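Local coordinates for protein archaemetzincin (Archaeoglobus fulgidus, PDB 3ZVS) that probably acts as a zinc metalloprotease of the metzincin type, holding one catalytic and one apparently structural zinc ion, with a natural substrate still unknown, at residues 6-11 / 57-62; 12-17 / 109-114; 97-102 / 138-143. All coordinates share one frame; numbering follows the deposited sequence. Where two conformers were deposited one is given.

Interaction 1 of 3, residues 6-11 / 57-62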
ATOM      1  N   GLN A   6      -1.119   5.959  -7.949  1.00 12.43           N
ATOM      2  CA  GLN A   6      -1.417   5.395  -9.252  1.00 11.29           C
ATOM      3  C   GLN A   6      -2.540   4.353  -9.104  1.00 10.05           C
ATOM      4  O   GLN A   6      -2.304   3.210  -8.680  1.00 10.38           O
ATOM      5  CB  GLN A   6      -0.177   4.707  -9.865  1.00 12.98           C
ATOM      6  CG  GLN A   6      -0.476   3.975 -11.173  1.00 12.80           C
ATOM      7  CD  GLN A   6      -0.982   4.922 -12.233  1.00 13.60           C
ATOM      8  OE1 GLN A   6      -0.249   5.807 -12.692  1.00 19.32           O
ATOM      9  NE2 GLN A   6      -2.223   4.780 -12.604  1.00 14.07           N
ATOM     10  N   PRO A   7      -3.775   4.715  -9.465  1.00 10.17           N
ATOM     11  CA  PRO A   7      -4.859   3.737  -9.408  1.00  8.96           C
ATOM     12  C   PRO A   7      -4.650   2.661 -10.472  1.00 11.59           C
ATOM     13  O   PRO A   7      -4.408   2.990 -11.651  1.00 10.54           O
ATOM     14  CB  PRO A   7      -6.136   4.590  -9.676  1.00 10.71           C
ATOM     15  CG  PRO A   7      -5.686   6.015  -9.538  1.00 10.90           C
ATOM     16  CD  PRO A   7      -4.249   6.011  -9.982  1.00 11.23           C
ATOM     17  N   LEU A   8      -4.739   1.411 -10.080  1.00  9.94           N
ATOM     18  CA  LEU A   8      -4.549   0.282 -10.969  1.00  9.54           C
ATOM     19  C   LEU A   8      -5.677  -0.705 -10.748  1.00  8.88           C
ATOM     20  O   LEU A   8      -5.593  -1.547  -9.841  1.00 10.97           O
ATOM     21  CB  LEU A   8      -3.223  -0.407 -10.693  1.00 13.02           C
ATOM     22  CG  LEU A   8      -1.968   0.409 -10.914  1.00 14.81           C
ATOM     23  CD1 LEU A   8      -0.758  -0.321 -10.355  1.00 13.97           C
ATOM     24  CD2 LEU A   8      -1.737   0.727 -12.358  1.00 14.38           C
ATOM     25  N   SER A   9      -6.763  -0.576 -11.505  1.00 10.84           N
ATOM     26  CA  SER A   9      -7.964  -1.382 -11.255  1.00  9.81           C
ATOM     27  C   SER A   9      -8.442  -1.307  -9.803  1.00  9.93           C
ATOM     28  O   SER A   9      -8.429  -2.296  -9.073  1.00  9.86           O
ATOM     29  CB  SER A   9      -7.750  -2.818 -11.652  1.00 10.27           C
ATOM     30  OG  SER A   9      -7.365  -2.905 -13.029  1.00 11.70           O
ATOM     31  N   VAL A  10      -8.903  -0.130  -9.430  1.00  9.66           N
ATOM     32  CA  VAL A  10      -9.299   0.154  -8.056  1.00  8.78           C
ATOM     33  C   VAL A  10     -10.466   1.118  -8.051  1.00 10.84           C
ATOM     34  O   VAL A  10     -10.552   2.009  -8.888  1.00 10.61           O
ATOM     35  CB  VAL A  10      -8.102   0.701  -7.242  1.00  8.24           C
ATOM     36  CG1 VAL A  10      -7.657   2.075  -7.716  1.00 10.98           C
ATOM     37  CG2 VAL A  10      -8.427   0.690  -5.729  1.00 12.41           C
ATOM     38  N   ASN A  11     -11.352   0.966  -7.074  1.00 10.02           N
ATOM     39  CA  ASN A  11     -12.467   1.904  -6.868  1.00  9.88           C
ATOM     40  C   ASN A  11     -11.960   3.342  -6.684  1.00 10.29           C
ATOM     41  O   ASN A  11     -11.047   3.614  -5.876  1.00 10.20           O
ATOM     42  CB  ASN A  11     -13.208   1.470  -5.617  1.00  9.92           C
ATOM     43  CG  ASN A  11     -14.479   2.256  -5.365  1.00 12.83           C
ATOM     44  OD1 ASN A  11     -14.824   3.200  -6.082  1.00 17.92           O
ATOM     45  ND2 ASN A  11     -15.185   1.867  -4.338  1.00 17.23           N
ATOM     46  N   ARG A  57       7.635  -2.842 -11.089  1.00 16.18           N
ATOM     47  CA  ARG A  57       8.545  -2.537 -12.188  1.00 18.83           C
ATOM     48  C   ARG A  57       7.927  -1.596 -13.187  1.00 15.19           C
ATOM     49  O   ARG A  57       8.621  -0.850 -13.866  1.00 20.84           O
ATOM     50  CB  ARG A  57       8.937  -3.830 -12.926  1.00 23.81           C
ATOM     51  CG  ARG A  57      10.240  -4.431 -12.475  1.00 33.53           C
ATOM     52  CD  ARG A  57      10.788  -5.437 -13.520  1.00 24.81           C
ATOM     53  NE  ARG A  57       9.774  -6.394 -13.946  1.00 26.62           N
ATOM     54  CZ  ARG A  57       9.464  -7.492 -13.260  1.00 17.48           C
ATOM     55  NH1 ARG A  57      10.053  -7.756 -12.111  1.00 22.10           N
ATOM     56  NH2 ARG A  57       8.522  -8.272 -13.727  1.00 25.70           N
ATOM     57  N   MET A  58       6.602  -1.633 -13.321  1.00 16.63           N
ATOM     58  CA  MET A  58       5.905  -0.872 -14.346  0.50 21.56           C
ATOM     59  C   MET A  58       5.519   0.552 -13.864  1.00 18.91           C
ATOM     60  O   MET A  58       5.139   1.431 -14.654  1.00 21.47           O
ATOM     61  CB  MET A  58       4.713  -1.720 -14.831  0.50 23.60           C
ATOM     62  CG  MET A  58       5.154  -3.037 -15.561  0.50 24.77           C
ATOM     63  SD  MET A  58       3.879  -4.270 -16.118  0.50 26.29           S
ATOM     64  CE  MET A  58       3.194  -3.414 -17.513  0.50 24.72           C
ATOM     65  N   LEU A  59       5.662   0.807 -12.564  1.00 16.46           N
ATOM     66  CA  LEU A  59       5.391   2.124 -12.033  1.00 18.02           C
ATOM     67  C   LEU A  59       6.549   3.056 -12.367  1.00 18.02           C
ATOM     68  O   LEU A  59       7.687   2.602 -12.492  1.00 20.97           O
ATOM     69  CB  LEU A  59       5.207   2.027 -10.511  1.00 15.65           C
ATOM     70  CG  LEU A  59       3.919   1.336 -10.066  1.00 16.75           C
ATOM     71  CD1 LEU A  59       3.926   1.123  -8.554  1.00 14.43           C
ATOM     72  CD2 LEU A  59       2.677   2.124 -10.490  1.00 17.04           C
ATOM     73  N   PRO A  60       6.275   4.358 -12.484  1.00 21.58           N
ATOM     74  CA  PRO A  60       7.394   5.274 -12.696  1.00 28.11           C
ATOM     75  C   PRO A  60       8.232   5.359 -11.434  1.00 23.51           C
ATOM     76  O   PRO A  60       7.653   5.370 -10.343  1.00 21.19           O
ATOM     77  CB  PRO A  60       6.704   6.614 -12.976  1.00 33.65           C
ATOM     78  CG  PRO A  60       5.384   6.522 -12.321  1.00 33.56           C
ATOM     79  CD  PRO A  60       4.986   5.072 -12.388  1.00 28.26           C
ATOM     80  N   PRO A  61       9.562   5.401 -11.568  1.00 24.00           N
ATOM     81  CA  PRO A  61      10.442   5.499 -10.396  1.00 24.80           C
ATOM     82  C   PRO A  61      10.552   6.934  -9.859  1.00 21.77           C
ATOM     83  O   PRO A  61      11.631   7.526  -9.809  1.00 24.78           O
ATOM     84  CB  PRO A  61      11.789   4.996 -10.936  1.00 28.96           C
ATOM     85  CG  PRO A  61      11.759   5.349 -12.375  1.00 28.46           C
ATOM     86  CD  PRO A  61      10.327   5.253 -12.821  1.00 29.53           C
ATOM     87  N   ILE A  62       9.422   7.480  -9.447  1.00 20.45           N
ATOM     88  CA  ILE A  62       9.388   8.826  -8.928  1.00 20.85           C
ATOM     89  C   ILE A  62       8.990   8.736  -7.466  1.00 20.18           C
ATOM     90  O   ILE A  62       7.899   8.294  -7.136  1.00 21.55           O
ATOM     91  CB  ILE A  62       8.391   9.672  -9.714  1.00 23.83           C
ATOM     92  CG1 ILE A  62       8.824   9.723 -11.191  1.00 26.96           C
ATOM     93  CG2 ILE A  62       8.299  11.045  -9.104  1.00 23.98           C
ATOM     94  CD1 ILE A  62       7.804  10.331 -12.091  1.00 30.49           C
TER

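Interaction 2 of 3, residues 12-17 / 109-114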
ATOM      1  N   SER A  12     -12.511   4.272  -7.462  1.00 10.67           N
ATOM      2  CA  SER A  12     -12.098   5.674  -7.384  1.00 12.34           C
ATOM      3  C   SER A  12     -12.315   6.269  -6.001  1.00 11.51           C
ATOM      4  O   SER A  12     -11.557   7.152  -5.569  1.00 12.23           O
ATOM      5  CB  SER A  12     -12.849   6.509  -8.443  1.00 12.92           C
ATOM      6  OG  SER A  12     -14.237   6.483  -8.222  1.00 17.48           O
ATOM      7  N   HIS A  13     -13.321   5.766  -5.301  1.00 11.22           N
ATOM      8  CA  HIS A  13     -13.654   6.272  -3.962  1.00 14.65           C
ATOM      9  C   HIS A  13     -12.510   5.905  -3.006  1.00 15.27           C
ATOM     10  O   HIS A  13     -12.141   6.705  -2.118  1.00 13.56           O
ATOM     11  CB  HIS A  13     -15.006   5.716  -3.468  1.00 15.81           C
ATOM     12  CG  HIS A  13     -16.179   6.163  -4.293  1.00 23.03           C
ATOM     13  ND1 HIS A  13     -16.644   7.461  -4.274  1.00 25.41           N
ATOM     14  CD2 HIS A  13     -16.975   5.491  -5.157  1.00 21.68           C
ATOM     15  CE1 HIS A  13     -17.665   7.574  -5.102  1.00 29.98           C
ATOM     16  NE2 HIS A  13     -17.892   6.392  -5.648  1.00 25.46           N
ATOM     17  N   THR A  14     -11.914   4.731  -3.201  1.00 10.97           N
ATOM     18  CA  THR A  14     -10.819   4.276  -2.326  1.00 11.09           C
ATOM     19  C   THR A  14      -9.563   5.113  -2.538  1.00 11.38           C
ATOM     20  O   THR A  14      -8.820   5.456  -1.602  1.00 12.16           O
ATOM     21  CB  THR A  14     -10.550   2.805  -2.588  1.00 11.49           C
ATOM     22  OG1 THR A  14     -11.768   2.082  -2.379  1.00 13.71           O
ATOM     23  CG2 THR A  14      -9.470   2.251  -1.654  1.00 12.91           C
ATOM     24  N   VAL A  15      -9.350   5.498  -3.791  1.00 11.11           N
ATOM     25  CA  VAL A  15      -8.290   6.408  -4.088  1.00 10.73           C
ATOM     26  C   VAL A  15      -8.503   7.749  -3.378  1.00 12.13           C
ATOM     27  O   VAL A  15      -7.537   8.331  -2.850  1.00 11.21           O
ATOM     28  CB  VAL A  15      -8.168   6.618  -5.628  1.00 11.66           C
ATOM     29  CG1 VAL A  15      -7.167   7.742  -5.946  1.00 13.55           C
ATOM     30  CG2 VAL A  15      -7.776   5.301  -6.300  1.00 15.66           C
ATOM     31  N   GLU A  16      -9.739   8.247  -3.393  1.00 11.28           N
ATOM     32  CA  GLU A  16     -10.088   9.482  -2.706  1.00 15.36           C
ATOM     33  C   GLU A  16      -9.793   9.385  -1.211  1.00 14.22           C
ATOM     34  O   GLU A  16      -9.315  10.349  -0.628  1.00 14.21           O
ATOM     35  CB  GLU A  16     -11.576   9.804  -2.897  1.00 14.10           C
ATOM     36  CG  GLU A  16     -11.953  10.289  -4.287  1.00 24.54           C
ATOM     37  CD  GLU A  16     -13.490  10.365  -4.533  1.00 38.24           C
ATOM     38  OE1 GLU A  16     -14.315   9.976  -3.662  1.00 37.84           O
ATOM     39  OE2 GLU A  16     -13.866  10.819  -5.633  1.00 42.23           O
ATOM     40  N   VAL A  17     -10.054   8.236  -0.592  1.00 12.00           N
ATOM     41  CA  VAL A  17      -9.688   8.031   0.814  1.00 13.35           C
ATOM     42  C   VAL A  17      -8.231   8.335   1.038  1.00 13.52           C
ATOM     43  O   VAL A  17      -7.855   9.053   1.995  1.00 14.29           O
ATOM     44  CB  VAL A  17      -9.963   6.575   1.262  1.00 14.27           C
ATOM     45  CG1 VAL A  17      -9.267   6.243   2.598  1.00 15.72           C
ATOM     46  CG2 VAL A  17     -11.471   6.311   1.314  1.00 16.94           C
ATOM     47  N   GLU A 109     -10.326   2.204   7.372  1.00 10.31           N
ATOM     48  CA  GLU A 109      -9.224   2.236   8.307  1.00 11.79           C
ATOM     49  C   GLU A 109      -8.104   1.284   7.861  1.00 11.22           C
ATOM     50  O   GLU A 109      -6.914   1.622   7.909  1.00 12.57           O
ATOM     51  CB  GLU A 109      -9.757   1.832   9.673  1.00 13.30           C
ATOM     52  CG  GLU A 109      -8.714   1.864  10.722  1.00 20.60           C
ATOM     53  CD  GLU A 109      -9.231   1.456  12.089  1.00 20.49           C
ATOM     54  OE1 GLU A 109      -9.849   0.383  12.217  1.00 21.51           O
ATOM     55  OE2 GLU A 109      -8.937   2.197  13.050  1.00 23.05           O
ATOM     56  N   ARG A 110      -8.484   0.105   7.390  1.00  9.57           N
ATOM     57  CA  ARG A 110      -7.504  -0.863   6.907  1.00 10.38           C
ATOM     58  C   ARG A 110      -6.765  -0.327   5.681  1.00 12.38           C
ATOM     59  O   ARG A 110      -5.553  -0.492   5.557  1.00  9.69           O
ATOM     60  CB  ARG A 110      -8.198  -2.141   6.497  1.00  8.02           C
ATOM     61  CG  ARG A 110      -8.731  -2.953   7.673  1.00  8.94           C
ATOM     62  CD  ARG A 110      -9.561  -4.103   7.193  1.00 10.90           C
ATOM     63  NE  ARG A 110      -9.945  -4.984   8.290  1.00 12.03           N
ATOM     64  CZ  ARG A 110     -10.586  -6.135   8.129  1.00 12.84           C
ATOM     65  NH1 ARG A 110     -10.977  -6.537   6.932  1.00 13.75           N
ATOM     66  NH2 ARG A 110     -10.861  -6.884   9.181  1.00 14.70           N
ATOM     67  N   VAL A 111      -7.495   0.291   4.762  1.00  9.65           N
ATOM     68  CA  VAL A 111      -6.862   0.837   3.574  1.00  9.42           C
ATOM     69  C   VAL A 111      -5.799   1.876   3.937  1.00 10.38           C
ATOM     70  O   VAL A 111      -4.684   1.870   3.403  1.00  9.51           O
ATOM     71  CB  VAL A 111      -7.916   1.433   2.632  1.00  9.81           C
ATOM     72  CG1 VAL A 111      -7.256   2.229   1.527  1.00 10.55           C
ATOM     73  CG2 VAL A 111      -8.785   0.342   2.060  1.00 10.67           C
ATOM     74  N   VAL A 112      -6.150   2.819   4.818  1.00 10.18           N
ATOM     75  CA  VAL A 112      -5.196   3.840   5.212  1.00  8.86           C
ATOM     76  C   VAL A 112      -3.980   3.195   5.910  1.00  9.84           C
ATOM     77  O   VAL A 112      -2.823   3.523   5.569  1.00  9.57           O
ATOM     78  CB  VAL A 112      -5.832   4.927   6.087  1.00  9.78           C
ATOM     79  CG1 VAL A 112      -4.787   5.925   6.498  1.00 12.37           C
ATOM     80  CG2 VAL A 112      -6.979   5.601   5.344  1.00 13.67           C
ATOM     81  N   LYS A 113      -4.215   2.293   6.868  1.00  9.79           N
ATOM     82  CA  LYS A 113      -3.108   1.626   7.574  1.00 10.05           C
ATOM     83  C   LYS A 113      -2.131   0.985   6.601  1.00 10.26           C
ATOM     84  O   LYS A 113      -0.926   1.149   6.717  1.00 10.93           O
ATOM     85  CB  LYS A 113      -3.622   0.540   8.530  1.00 11.18           C
ATOM     86  CG  LYS A 113      -4.271   1.035   9.796  1.00 12.16           C
ATOM     87  CD  LYS A 113      -4.766  -0.129  10.620  1.00 12.79           C
ATOM     88  CE  LYS A 113      -5.374   0.374  11.932  1.00 13.92           C
ATOM     89  NZ  LYS A 113      -5.987  -0.771  12.621  1.00 13.71           N
ATOM     90  N   GLU A 114      -2.669   0.238   5.651  1.00  9.38           N
ATOM     91  CA  GLU A 114      -1.810  -0.534   4.783  1.00 10.10           C
ATOM     92  C   GLU A 114      -1.104   0.339   3.745  1.00  9.26           C
ATOM     93  O   GLU A 114       0.042   0.064   3.360  1.00  9.79           O
ATOM     94  CB  GLU A 114      -2.608  -1.684   4.164  1.00 10.12           C
ATOM     95  CG  GLU A 114      -3.092  -2.678   5.233  1.00 11.67           C
ATOM     96  CD  GLU A 114      -1.960  -3.312   5.961  1.00 13.47           C
ATOM     97  OE1 GLU A 114      -1.442  -4.300   5.424  1.00 12.99           O
ATOM     98  OE2 GLU A 114      -1.525  -2.830   7.025  1.00 13.12           O
TER

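Interaction 3 of 3, residues 97-102 / 138-143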
ATOM      1  N   PHE A  97      -7.534  -5.864  -1.838  1.00  8.62           N
ATOM      2  CA  PHE A  97      -8.345  -7.090  -1.994  1.00  8.63           C
ATOM      3  C   PHE A  97      -8.573  -7.865  -0.683  1.00  9.67           C
ATOM      4  O   PHE A  97      -9.692  -8.277  -0.367  1.00 10.78           O
ATOM      5  CB  PHE A  97      -7.728  -8.027  -3.034  1.00  9.28           C
ATOM      6  CG  PHE A  97      -8.477  -9.334  -3.212  1.00  7.59           C
ATOM      7  CD1 PHE A  97      -8.191 -10.447  -2.440  1.00  9.85           C
ATOM      8  CD2 PHE A  97      -9.448  -9.454  -4.180  1.00 10.05           C
ATOM      9  CE1 PHE A  97      -8.855 -11.632  -2.624  1.00 11.10           C
ATOM     10  CE2 PHE A  97     -10.121 -10.653  -4.373  1.00 11.97           C
ATOM     11  CZ  PHE A  97      -9.827 -11.740  -3.561  1.00 11.31           C
ATOM     12  N   ARG A  98      -7.501  -8.095   0.088  1.00  9.25           N
ATOM     13  CA  ARG A  98      -7.585  -8.902   1.288  1.00 12.41           C
ATOM     14  C   ARG A  98      -8.195  -8.119   2.424  1.00 10.96           C
ATOM     15  O   ARG A  98      -8.464  -8.687   3.491  1.00 12.35           O
ATOM     16  CB  ARG A  98      -6.181  -9.375   1.660  1.00 10.08           C
ATOM     17  CG  ARG A  98      -5.598 -10.353   0.635  1.00 10.51           C
ATOM     18  CD  ARG A  98      -6.189 -11.747   0.781  1.00 11.18           C
ATOM     19  NE  ARG A  98      -5.752 -12.632  -0.298  1.00 10.60           N
ATOM     20  CZ  ARG A  98      -5.844 -13.951  -0.284  1.00 12.12           C
ATOM     21  NH1 ARG A  98      -6.275 -14.591   0.803  1.00 14.50           N
ATOM     22  NH2 ARG A  98      -5.439 -14.648  -1.336  1.00 12.85           N
ATOM     23  N   LEU A  99      -8.425  -6.826   2.214  1.00  9.46           N
ATOM     24  CA  LEU A  99      -8.994  -5.958   3.263  1.00 10.44           C
ATOM     25  C   LEU A  99     -10.526  -5.873   3.274  1.00 10.59           C
ATOM     26  O   LEU A  99     -11.126  -5.373   4.242  1.00 10.61           O
ATOM     27  CB  LEU A  99      -8.425  -4.557   3.160  1.00 10.11           C
ATOM     28  CG  LEU A  99      -6.887  -4.467   3.040  1.00  9.34           C
ATOM     29  CD1 LEU A  99      -6.432  -3.024   2.905  1.00 11.31           C
ATOM     30  CD2 LEU A  99      -6.165  -5.144   4.176  1.00 11.22           C
ATOM     31  N   THR A 100     -11.167  -6.381   2.227  1.00 10.45           N
ATOM     32  CA  THR A 100     -12.602  -6.248   2.051  1.00 11.70           C
ATOM     33  C   THR A 100     -13.361  -6.718   3.276  1.00 13.53           C
ATOM     34  O   THR A 100     -13.093  -7.775   3.828  1.00 13.73           O
ATOM     35  CB  THR A 100     -13.053  -7.068   0.840  1.00 12.20           C
ATOM     36  OG1 THR A 100     -12.790  -8.472   1.049  1.00 19.60           O
ATOM     37  CG2 THR A 100     -12.279  -6.654  -0.365  1.00 11.56           C
ATOM     38  N   THR A 101     -14.330  -5.905   3.688  1.00 14.74           N
ATOM     39  CA  THR A 101     -15.108  -6.225   4.877  1.00 15.80           C
ATOM     40  C   THR A 101     -16.428  -5.442   4.810  1.00 17.29           C
ATOM     41  O   THR A 101     -16.529  -4.427   4.115  1.00 17.72           O
ATOM     42  CB  THR A 101     -14.281  -5.936   6.170  1.00 18.59           C
ATOM     43  OG1 THR A 101     -14.905  -6.496   7.351  1.00 22.47           O
ATOM     44  CG2 THR A 101     -14.027  -4.462   6.320  1.00 15.07           C
ATOM     45  N   ALA A 102     -17.409  -5.940   5.562  1.00 24.62           N
ATOM     46  CA  ALA A 102     -18.764  -5.362   5.579  1.00 23.95           C
ATOM     47  C   ALA A 102     -18.804  -3.930   6.103  1.00 17.60           C
ATOM     48  O   ALA A 102     -19.492  -3.062   5.543  1.00 18.80           O
ATOM     49  CB  ALA A 102     -19.687  -6.244   6.421  1.00 24.30           C
ATOM     50  N   ASN A 138       0.256 -10.478   9.463  1.00 11.96           N
ATOM     51  CA  ASN A 138       0.101 -11.744   8.771  1.00 10.65           C
ATOM     52  C   ASN A 138      -1.259 -11.862   8.125  1.00 11.38           C
ATOM     53  O   ASN A 138      -1.391 -12.480   7.073  1.00 13.08           O
ATOM     54  CB  ASN A 138       0.302 -12.914   9.752  1.00 12.37           C
ATOM     55  CG  ASN A 138       0.615 -14.186   9.034  1.00 10.90           C
ATOM     56  OD1 ASN A 138       1.491 -14.200   8.176  1.00 12.38           O
ATOM     57  ND2 ASN A 138      -0.139 -15.234   9.308  1.00 14.08           N
ATOM     58  N   SER A 139      -2.251 -11.305   8.795  1.00 14.45           N
ATOM     59  CA  SER A 139      -3.657 -11.390   8.398  1.00 13.79           C
ATOM     60  C   SER A 139      -4.308 -10.049   8.669  1.00 13.61           C
ATOM     61  O   SER A 139      -3.729  -9.184   9.348  1.00 12.63           O
ATOM     62  CB  SER A 139      -4.373 -12.414   9.267  1.00 17.13           C
ATOM     63  OG  SER A 139      -4.426 -11.918  10.587  1.00 20.11           O
ATOM     64  N   VAL A 140      -5.539  -9.852   8.180  1.00 13.17           N
ATOM     65  CA  VAL A 140      -6.283  -8.633   8.527  1.00 15.15           C
ATOM     66  C   VAL A 140      -6.610  -8.468  10.016  1.00 12.50           C
ATOM     67  O   VAL A 140      -6.767  -7.366  10.472  1.00 13.92           O
ATOM     68  CB  VAL A 140      -7.610  -8.447   7.724  1.00 17.96           C
ATOM     69  CG1 VAL A 140      -7.309  -8.279   6.307  1.00 24.00           C
ATOM     70  CG2 VAL A 140      -8.584  -9.585   7.956  1.00 14.12           C
ATOM     71  N   GLN A 141      -6.696  -9.567  10.771  1.00 14.73           N
ATOM     72  CA  GLN A 141      -6.838  -9.460  12.219  1.00 15.49           C
ATOM     73  C   GLN A 141      -5.610  -8.737  12.783  1.00 14.26           C
ATOM     74  O   GLN A 141      -5.715  -7.915  13.698  1.00 15.95           O
ATOM     75  CB  GLN A 141      -6.993 -10.841  12.862  1.00 18.27           C
ATOM     76  CG  GLN A 141      -8.372 -11.522  12.603  1.00 24.27           C
ATOM     77  CD  GLN A 141      -8.581 -12.078  11.174  1.00 33.89           C
ATOM     78  OE1 GLN A 141      -7.632 -12.386  10.450  1.00 26.01           O
ATOM     79  NE2 GLN A 141      -9.843 -12.233  10.790  1.00 52.26           N
ATOM     80  N   ASP A 142      -4.435  -9.029  12.225  1.00 13.43           N
ATOM     81  CA  ASP A 142      -3.239  -8.312  12.660  1.00 12.45           C
ATOM     82  C   ASP A 142      -3.321  -6.837  12.260  1.00 13.17           C
ATOM     83  O   ASP A 142      -2.933  -5.952  13.001  1.00 12.71           O
ATOM     84  CB  ASP A 142      -1.953  -8.918  12.087  1.00 12.03           C
ATOM     85  CG  ASP A 142      -1.586 -10.252  12.678  1.00 18.54           C
ATOM     86  OD1 ASP A 142      -2.037 -10.629  13.793  1.00 15.58           O
ATOM     87  OD2 ASP A 142      -0.786 -10.933  12.024  1.00 21.70           O
ATOM     88  N   VAL A 143      -3.779  -6.572  11.035  1.00 12.51           N
ATOM     89  CA  VAL A 143      -3.914  -5.188  10.600  1.00 12.11           C
ATOM     90  C   VAL A 143      -4.794  -4.409  11.591  1.00  9.46           C
ATOM     91  O   VAL A 143      -4.489  -3.274  11.980  1.00 11.45           O
ATOM     92  CB  VAL A 143      -4.517  -5.107   9.157  1.00 10.81           C
ATOM     93  CG1 VAL A 143      -4.752  -3.665   8.746  1.00 11.23           C
ATOM     94  CG2 VAL A 143      -3.576  -5.785   8.149  1.00 12.25           C
TER

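Interaction 1 of 3, residues 6-11 / 57-62
Gln6 and Leu59 meet through their aliphatic carbons, where the chain leaving helix 52-58 comes beside the last part of strand 2-7 in the five-stranded mixed sheet of this metzincin. The touching branch is CD2 of Leu59, which lies 3.7 Å from Gln6 CG, with Gln6 CB at the fringe of the same patch. The two side chains meet at a slant; Leu59 CD2 faces the CB and CG methylenes of Gln6. Leu8 adds one further apolar approach, its CD1 standing 4.2 Å from Leu59 CD2. One methyl of Leu59 therefore serves both residues, and the area buried is small, 101 Å² in all.

Backbone bonding fixes the strand side: Gln6 pairs with Leu66 and Val68 of the parallel neighbour 65-69, and Leu8 with Val68. On the other side, the carbonyl oxygen of Leu59 accepts from Arg91, at the start of strand 91-95, while Pro61 centres an inverse gamma turn closed by a weak bond from Ile62 N to Pro60 O, 2.9 Å long. The side chain of Leu59 lies about 10 Å from that of Glu118, the inferred proton acceptor.

The polar end of Gln6 leaves the apolar patch because its chain bends at chi2 (61°). NE2 then donates twice, to Pro34 O and to Pro7 O. In the second bond NE2 is 3.0 Å from Pro7 O, which lies in the plane of the Gln6 amide, whereas NE2 itself sits 41° above the carbonyl plane of Pro7.

Interaction 2 of 3, residues 12-17 / 109-114
No flat group enters the contact, which Thr14 and Val111, then Val17 and Val112, make with methyls alone; the imidazole of His13 stays on the outer side of helix 12-26. One face of that ring has Ser12 OG 4.2 Å above it, offset toward the rim, and at its edge ND1 donates a weak bond to Glu16 OE1, 3.5 Å away.

Across the interface, Val17 CG1 reaches Val112 CG2 at 3.6 Å. Val17 turns that methyl outward by setting CG1 trans to its backbone N (chi1 166°), while Val112 answers with the methyl lying beside its own N. One turn earlier on helix 12-26, Thr14 CG2 meets CG1 of Val111, the residue next to Val112, at 3.9 Å. The CA atoms of Val17 and Val112 are 7.6 Å apart. Leu18 extends the patch beside Val111, and Ser21 and Ile25 do so beside Val112, while Val15, on a different side of the helix, touches Ile5 and Pro7 of strand 2-7.

Helix 12-26 thus packs between the sheet and helix 104-122. Val112 lies about 9 Å, side chain to side chain, from His117, which with Glu118 and His121 forms the HExxH part of the extended metzincin zinc-binding motif, completed past the helix end by the third ligand, His127.

Interaction 3 of 3, residues 97-102 / 138-143
Val140 sets one methyl, CG1, against Arg98 O and Leu99 CD2, and both of its contacts run through that atom. Its side chain and that of Leu99 are inclined to one another, with Leu99 CD2 4.0 Å from Val140 CG1. The same methyl comes even nearer to the backbone, standing 3.1 Å from Arg98 O, a tight approach of carbon to carbonyl oxygen. The torsion explains the choice of branch: at chi1 -64° CG1 is trans to the carbonyl carbon of Val140, whereas CG2 takes the position between N and C. Leu99 starts out along the contact, but its outer end closes in on Val140. Arg98 does the reverse, its first bond directed toward 138-143 and its guanidinium carried off to a salt bridge with Asp72.

Structurally, the loop joining strand 91-95 to the zinc-binding helix 104-122 here meets the N terminus of helix 140-145. Ser139 is the N-cap of that helix, its OG accepting a weak bond from Asp142 N at 3.3 Å. Asp142 folds back as well: its OD2 accepts from Asn138 N at 2.8 Å through the anti lone pair, the one turned away from OD1, while OD1 pairs with Arg145. Arg110 flanks the junction, touching Val140 and giving an NH1 hydrogen bond to Leu99 O. The Arg98 side chain lies about 8 Å from the bound malonate.

In the fold
From the N terminus, strand 2-7 leads through a short loop, with Asn11 as N-cap, into helix 12-26. Interaction 1 closes a loop of 45 residues by bringing 57-62 back to the strand end. Interaction 2 opens before that loop is complete and closes only at 109-114, so the two cross; they also touch, Val15 CG2 lying 3.5 Å from Val10 CG1. Interaction 3 starts at 97-102, inside the 91-residue span of interaction 2, and ends beyond it at 138-143, a second crossing. Lys113 NZ probably bonds Val143 O there. Interactions 1 and 3 are in series, on opposite sides of the chain's centre, with helix 104-122 packed against both helix 12-26 and helix 140-145.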